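Local coordinates for haloacid dehalogenase domain protein hydrolase (Planctomyces limnophilus, PDB 4OVY) that belongs to the haloacid dehalogenase superfamily, binds calcium, and is probably a hydrolase, perhaps a phosphatase, at residues V55-A60 and T100-A105; I118-I123 and M168-K173. All blocks are in the same frame, centred on the assembly; numbering follows the deposited sequence.

Contact 1 (V55-A60 and T100-A105)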
loop_
_atom_site.group_PDB
_atom_site.type_symbol
_atom_site.label_atom_id
_atom_site.label_comp_id
_atom_site.label_asym_id
_atom_site.label_seq_id
_atom_site.Cartn_x
_atom_site.Cartn_y
_atom_site.Cartn_z
ATOM N N VAL A 55 9.508 -20.181 -6.347
ATOM C CA VAL A 55 8.360 -21.026 -6.037
ATOM C C VAL A 55 7.158 -20.678 -6.921
ATOM O O VAL A 55 6.422 -21.570 -7.336
ATOM C CB VAL A 55 7.966 -20.951 -4.544
ATOM C CG1 VAL A 55 6.689 -21.740 -4.282
ATOM C CG2 VAL A 55 9.098 -21.491 -3.674
ATOM N N GLN A 56 6.959 -19.393 -7.212
ATOM C CA GLN A 56 5.871 -19.003 -8.101
ATOM C C GLN A 56 6.060 -19.553 -9.518
ATOM O O GLN A 56 5.075 -19.805 -10.204
ATOM C CB GLN A 56 5.661 -17.492 -8.136
ATOM C CG GLN A 56 4.408 -17.083 -8.899
ATOM C CD GLN A 56 4.175 -15.592 -8.903
ATOM O OE1 GLN A 56 4.696 -14.871 -8.061
ATOM N NE2 GLN A 56 3.375 -15.124 -9.846
ATOM N N LEU A 57 7.303 -19.738 -9.953
ATOM C CA LEU A 57 7.547 -20.366 -11.260
ATOM C C LEU A 57 7.120 -21.837 -11.235
ATOM O O LEU A 57 6.502 -22.323 -12.196
ATOM C CB LEU A 57 9.005 -20.192 -11.703
ATOM C CG LEU A 57 9.342 -20.659 -13.126
ATOM C CD1 LEU A 57 8.420 -20.031 -14.164
ATOM C CD2 LEU A 57 10.801 -20.359 -13.441
ATOM N N ALA A 58 7.412 -22.537 -10.132
ATOM C CA ALA A 58 6.923 -23.908 -9.940
ATOM C C ALA A 58 5.389 -23.954 -10.028
ATOM O O ALA A 58 4.824 -24.829 -10.679
ATOM C CB ALA A 58 7.400 -24.481 -8.607
ATOM N N PHE A 59 4.729 -23.009 -9.362
ATOM C CA PHE A 59 3.267 -22.876 -9.416
ATOM C C PHE A 59 2.795 -22.663 -10.855
ATOM O O PHE A 59 1.908 -23.372 -11.333
ATOM C CB PHE A 59 2.828 -21.722 -8.496
ATOM C CG PHE A 59 1.422 -21.237 -8.714
ATOM C CD1 PHE A 59 0.340 -21.916 -8.165
ATOM C CD2 PHE A 59 1.181 -20.059 -9.412
ATOM C CE1 PHE A 59 -0.955 -21.452 -8.333
ATOM C CE2 PHE A 59 -0.111 -19.593 -9.592
ATOM C CZ PHE A 59 -1.183 -20.289 -9.056
ATOM N N ALA A 60 3.412 -21.707 -11.545
ATOM C CA ALA A 60 3.043 -21.394 -12.932
ATOM C C ALA A 60 3.204 -22.615 -13.844
ATOM O O ALA A 60 2.364 -22.863 -14.712
ATOM C CB ALA A 60 3.868 -20.224 -13.449
ATOM N N THR A 100 5.270 -12.659 -13.925
ATOM C CA THR A 100 3.962 -12.059 -13.730
ATOM C C THR A 100 3.150 -12.075 -15.040
ATOM O O THR A 100 1.952 -12.320 -15.001
ATOM C CB THR A 100 4.054 -10.662 -13.071
ATOM O OG1 THR A 100 4.379 -10.830 -11.687
ATOM C CG2 THR A 100 2.734 -9.905 -13.140
ATOM N N GLU A 101 3.797 -11.870 -16.189
ATOM C CA GLU A 101 3.096 -12.002 -17.474
ATOM C C GLU A 101 2.542 -13.415 -17.699
ATOM O O GLU A 101 1.437 -13.575 -18.217
ATOM C CB GLU A 101 3.997 -11.601 -18.645
ATOM C CG GLU A 101 4.248 -10.105 -18.709
ATOM C CD GLU A 101 5.240 -9.701 -19.784
ATOM O OE1 GLU A 101 6.176 -10.468 -20.084
ATOM O OE2 GLU A 101 5.088 -8.590 -20.317
ATOM N N LEU A 102 3.314 -14.432 -17.320
ATOM C CA LEU A 102 2.879 -15.815 -17.463
ATOM C C LEU A 102 1.673 -16.085 -16.559
ATOM O O LEU A 102 0.698 -16.715 -16.978
ATOM C CB LEU A 102 4.031 -16.771 -17.142
ATOM C CG LEU A 102 3.755 -18.271 -17.162
ATOM C CD1 LEU A 102 3.224 -18.700 -18.519
ATOM C CD2 LEU A 102 5.016 -19.049 -16.813
ATOM N N THR A 103 1.737 -15.586 -15.326
ATOM C CA THR A 103 0.639 -15.746 -14.384
ATOM C C THR A 103 -0.589 -14.950 -14.847
ATOM O O THR A 103 -1.720 -15.433 -14.760
ATOM C CB THR A 103 1.072 -15.305 -12.968
ATOM O OG1 THR A 103 2.266 -16.009 -12.594
ATOM C CG2 THR A 103 -0.017 -15.591 -11.962
HETATM N N MSE A 104 -0.346 -13.742 -15.359
HETATM C CA MSE A 104 -1.386 -12.869 -15.905
HETATM C C MSE A 104 -2.137 -13.552 -17.019
HETATM O O MSE A 104 -3.367 -13.545 -17.033
HETATM C CB MSE A 104 -0.727 -11.592 -16.439
HETATM C CG MSE A 104 -1.656 -10.630 -17.172
HETATM SE SE MSE A 104 -0.579 -9.361 -18.232
HETATM C CE MSE A 104 -0.021 -10.563 -19.698
ATOM N N ALA A 105 -1.406 -14.148 -17.960
ATOM C CA ALA A 105 -2.026 -14.745 -19.145
ATOM C C ALA A 105 -2.857 -15.991 -18.830
ATOM O O ALA A 105 -3.721 -16.363 -19.617
ATOM C CB ALA A 105 -0.966 -15.077 -20.190
HETATM O O HOH W 1 2.418 -12.567 -10.590
#
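Where Gln56 and Ala60 face Leu102 and Thr103, the short helical segments 55-60 and 100-105 lie side by side, their axes 10.3 Å apart at closest approach and their N-to-C directions differing by 32°. The nearest backbones are those of Ala60 and Thr103, with CA atoms 6.3 Å apart; the small Ala60 lets Leu102 lie against it, while the longer Gln56 spans the gap between the helices. The polar half of the contact belongs to Gln56. With CG anti to the backbone N (chi1 -172°) and the chain extended beyond it, the side chain reaches across to meet Thr103 at about a right angle. Gln56 NE2 donates to Thr103 OG1 at 3.1 Å, bent to 146° but almost in the amide plane. Gln56 NE2 also donates to a water, 2.8 Å away, which in turn donates to Thr100 OG1. Thr103 OG1 also pairs with Leu99 O one helical turn earlier, so a hydroxyl that can accept and donate fits here. Gln56 OE1 is taken by the backbone N of Gly164; bonds at both ends of the amide fix its flip and join three parts of the chain. Beside this buried polar cluster, Leu102 supplies the apolar half: its CD2 lies 3.7 Å from Ala60 CB and 4.4 Å from Leu57 CD1. Both helices probably belong to the helical insertion between strands 38-41 and 156-161, where haloacid dehalogenase folds carry a C1-type cap, and Gln56 connects its packing to the core loop after strand 156-161.

Contact 2 (I118-I123 and M168-K173); sequences IVTEWI and MRPWAK
Trp171 holds its CG between the backbone N and the carbonyl carbon (chi1 53°), which brings the indole round to face helix 112-125, while Ile123, with CG1 anti to its N (chi1 -151°), sends CD1 out to meet it. The methyl sits over one face of the indole, 3.8 Å from the centroid of the five-membered ring and 26° off its normal, a CH-pi contact; Ile123 CD1 comes closest to Trp171 NE1, at 3.5 Å. On the opposite face Met168 O lies 3.5 Å above the ring plane, so a methyl and a carbonyl oxygen lie over opposite faces, both offset toward the rim. Trp171 NE1 is hydrogen-bonded to Phe167 O, which helps to fix the ring's rotation. This turn leads into helix 172-176 of the Rossmann-like core of the haloacid dehalogenase fold, and helix 112-125 belongs to the probable cap; the Trp171 side chain is about 7 Å from that of Asp44, a calcium ligand. Pro170, with its compact, rigid ring, packs on the same helix: Pro170 CG lies 3.8 Å from Val119 CG1, the two side chains crossing at about a right angle. Thr120 OG1 lies 3.6 Å from Pro170 CB, a packing contact, since that hydroxyl is hydrogen-bonded to Glu116 O within its own helix.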
loop_
_atom_site.group_PDB
_atom_site.type_symbol
_atom_site.label_atom_id
_atom_site.label_comp_id
_atom_site.label_asym_id
_atom_site.label_seq_id
_atom_site.Cartn_x
_atom_site.Cartn_y
_atom_site.Cartn_z
ATOM N N ILE A 118 -6.966 -20.908 -5.605
ATOM C CA ILE A 118 -6.044 -21.675 -6.433
ATOM C C ILE A 118 -4.639 -21.713 -5.822
ATOM O O ILE A 118 -4.033 -22.779 -5.713
ATOM C CB ILE A 118 -6.020 -21.125 -7.883
ATOM C CG1 ILE A 118 -7.308 -21.549 -8.594
ATOM C CG2 ILE A 118 -4.806 -21.636 -8.653
ATOM C CD1 ILE A 118 -7.580 -20.837 -9.899
ATOM N N VAL A 119 -4.130 -20.552 -5.430
ATOM C CA VAL A 119 -2.825 -20.466 -4.775
ATOM C C VAL A 119 -2.791 -21.272 -3.469
ATOM O O VAL A 119 -1.842 -22.009 -3.209
ATOM C CB VAL A 119 -2.444 -18.999 -4.479
ATOM C CG1 VAL A 119 -1.224 -18.926 -3.566
ATOM C CG2 VAL A 119 -2.178 -18.247 -5.776
ATOM N N THR A 120 -3.821 -21.116 -2.654
ATOM C CA THR A 120 -3.884 -21.782 -1.343
ATOM C C THR A 120 -3.895 -23.301 -1.473
ATOM O O THR A 120 -3.200 -24.006 -0.742
ATOM C CB THR A 120 -5.113 -21.300 -0.562
ATOM O OG1 THR A 120 -4.957 -19.902 -0.291
ATOM C CG2 THR A 120 -5.274 -22.064 0.756
ATOM N N GLU A 121 -4.681 -23.805 -2.414
ATOM C CA GLU A 121 -4.723 -25.228 -2.666
ATOM C C GLU A 121 -3.394 -25.744 -3.213
ATOM O O GLU A 121 -2.922 -26.790 -2.788
ATOM C CB GLU A 121 -5.885 -25.569 -3.592
ATOM C CG GLU A 121 -7.234 -25.407 -2.913
ATOM C CD GLU A 121 -7.389 -26.322 -1.711
ATOM O OE1 GLU A 121 -7.690 -27.522 -1.913
ATOM O OE2 GLU A 121 -7.199 -25.839 -0.567
ATOM N N TRP A 122 -2.772 -25.000 -4.120
ATOM C CA TRP A 122 -1.485 -25.422 -4.659
ATOM C C TRP A 122 -0.408 -25.452 -3.579
ATOM O O TRP A 122 0.337 -26.423 -3.465
ATOM C CB TRP A 122 -1.026 -24.511 -5.798
ATOM C CG TRP A 122 0.259 -24.981 -6.390
ATOM C CD1 TRP A 122 0.408 -25.921 -7.368
ATOM C CD2 TRP A 122 1.580 -24.566 -6.026
ATOM N NE1 TRP A 122 1.739 -26.104 -7.646
ATOM C CE2 TRP A 122 2.480 -25.292 -6.831
ATOM C CE3 TRP A 122 2.092 -23.651 -5.098
ATOM C CZ2 TRP A 122 3.863 -25.125 -6.747
ATOM C CZ3 TRP A 122 3.473 -23.491 -5.014
ATOM C CH2 TRP A 122 4.337 -24.225 -5.832
ATOM N N ILE A 123 -0.319 -24.393 -2.785
ATOM C CA ILE A 123 0.805 -24.275 -1.857
ATOM C C ILE A 123 0.703 -25.246 -0.673
ATOM O O ILE A 123 1.690 -25.495 0.012
ATOM C CB ILE A 123 1.028 -22.814 -1.393
ATOM C CG1 ILE A 123 2.514 -22.594 -1.061
ATOM C CG2 ILE A 123 0.114 -22.457 -0.228
ATOM C CD1 ILE A 123 3.011 -21.204 -1.361
HETATM N N MSE A 168 1.759 -14.344 -2.734
HETATM C CA MSE A 168 2.308 -14.359 -1.361
HETATM C C MSE A 168 1.266 -14.085 -0.305
HETATM O O MSE A 168 1.326 -14.636 0.803
HETATM C CB MSE A 168 3.414 -13.309 -1.247
HETATM C CG MSE A 168 4.599 -13.660 -2.145
HETATM SE SE MSE A 168 5.995 -12.274 -2.014
HETATM C CE MSE A 168 5.095 -10.827 -2.993
ATOM N N ARG A 169 0.299 -13.235 -0.627
ATOM C CA ARG A 169 -0.684 -12.772 0.365
ATOM C C ARG A 169 -1.527 -13.843 1.060
ATOM O O ARG A 169 -1.880 -13.663 2.221
ATOM C CB ARG A 169 -1.608 -11.707 -0.227
ATOM C CG ARG A 169 -1.014 -10.312 -0.176
ATOM C CD ARG A 169 -1.871 -9.306 -0.917
ATOM N NE ARG A 169 -1.524 -7.936 -0.551
ATOM C CZ ARG A 169 -1.941 -6.847 -1.188
ATOM N NH1 ARG A 169 -2.710 -6.931 -2.271
ATOM N NH2 ARG A 169 -1.594 -5.660 -0.733
ATOM N N PRO A 170 -1.861 -14.945 0.365
ATOM C CA PRO A 170 -2.690 -15.951 1.023
ATOM C C PRO A 170 -2.069 -16.612 2.267
ATOM O O PRO A 170 -2.811 -17.067 3.134
ATOM C CB PRO A 170 -2.924 -16.993 -0.077
ATOM C CG PRO A 170 -2.753 -16.241 -1.353
ATOM C CD PRO A 170 -1.684 -15.234 -1.072
ATOM N N TRP A 171 -0.741 -16.655 2.350
ATOM C CA TRP A 171 -0.051 -17.416 3.401
ATOM C C TRP A 171 0.979 -16.624 4.223
ATOM O O TRP A 171 1.470 -17.126 5.243
ATOM C CB TRP A 171 0.620 -18.650 2.780
ATOM C CG TRP A 171 1.501 -18.329 1.612
ATOM C CD1 TRP A 171 1.135 -18.281 0.294
ATOM C CD2 TRP A 171 2.885 -17.998 1.655
ATOM N NE1 TRP A 171 2.210 -17.938 -0.488
ATOM C CE2 TRP A 171 3.300 -17.755 0.321
ATOM C CE3 TRP A 171 3.820 -17.874 2.685
ATOM C CZ2 TRP A 171 4.610 -17.407 -0.001
ATOM C CZ3 TRP A 171 5.126 -17.528 2.361
ATOM C CH2 TRP A 171 5.507 -17.298 1.031
ATOM N N ALA A 172 1.302 -15.402 3.803
ATOM C CA ALA A 172 2.398 -14.641 4.432
ATOM C C ALA A 172 2.127 -14.281 5.897
ATOM O O ALA A 172 3.065 -14.185 6.705
ATOM C CB ALA A 172 2.718 -13.383 3.619
ATOM N N LYS A 173 0.858 -14.083 6.252
ATOM C CA LYS A 173 0.528 -13.742 7.632
ATOM C C LYS A 173 0.785 -14.930 8.539
ATOM O O LYS A 173 1.442 -14.780 9.568
ATOM C CB LYS A 173 -0.909 -13.267 7.785
ATOM C CG LYS A 173 -1.144 -12.513 9.085
ATOM C CD LYS A 173 -2.625 -12.247 9.287
ATOM C CE LYS A 173 -3.312 -13.402 9.997
ATOM N NZ LYS A 173 -3.287 -13.205 11.474
#

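From the N terminus the chain passes through strand 38-41, with the calcium ligands Asp42 and Asp44 following close by, and enters helix 55-67. Contact 1 closes the 39-residue connection, rich in helix, that returns as helix 95-106. Helix 112-125 comes next and opens contact 2, whose 44-residue loop runs through helix 141-152 and core strand 156-161 before reaching 168-173. The two loops are in series, neither nested nor crossed. The two contacts nevertheless touch, their centres about 13 Å apart: Phe59 and Trp122 meet edge-to-face, packing helix 55-67 against helix 112-125. Contact 1 thus joins helices within the probable insertion, and contact 2 joins the insertion to the core.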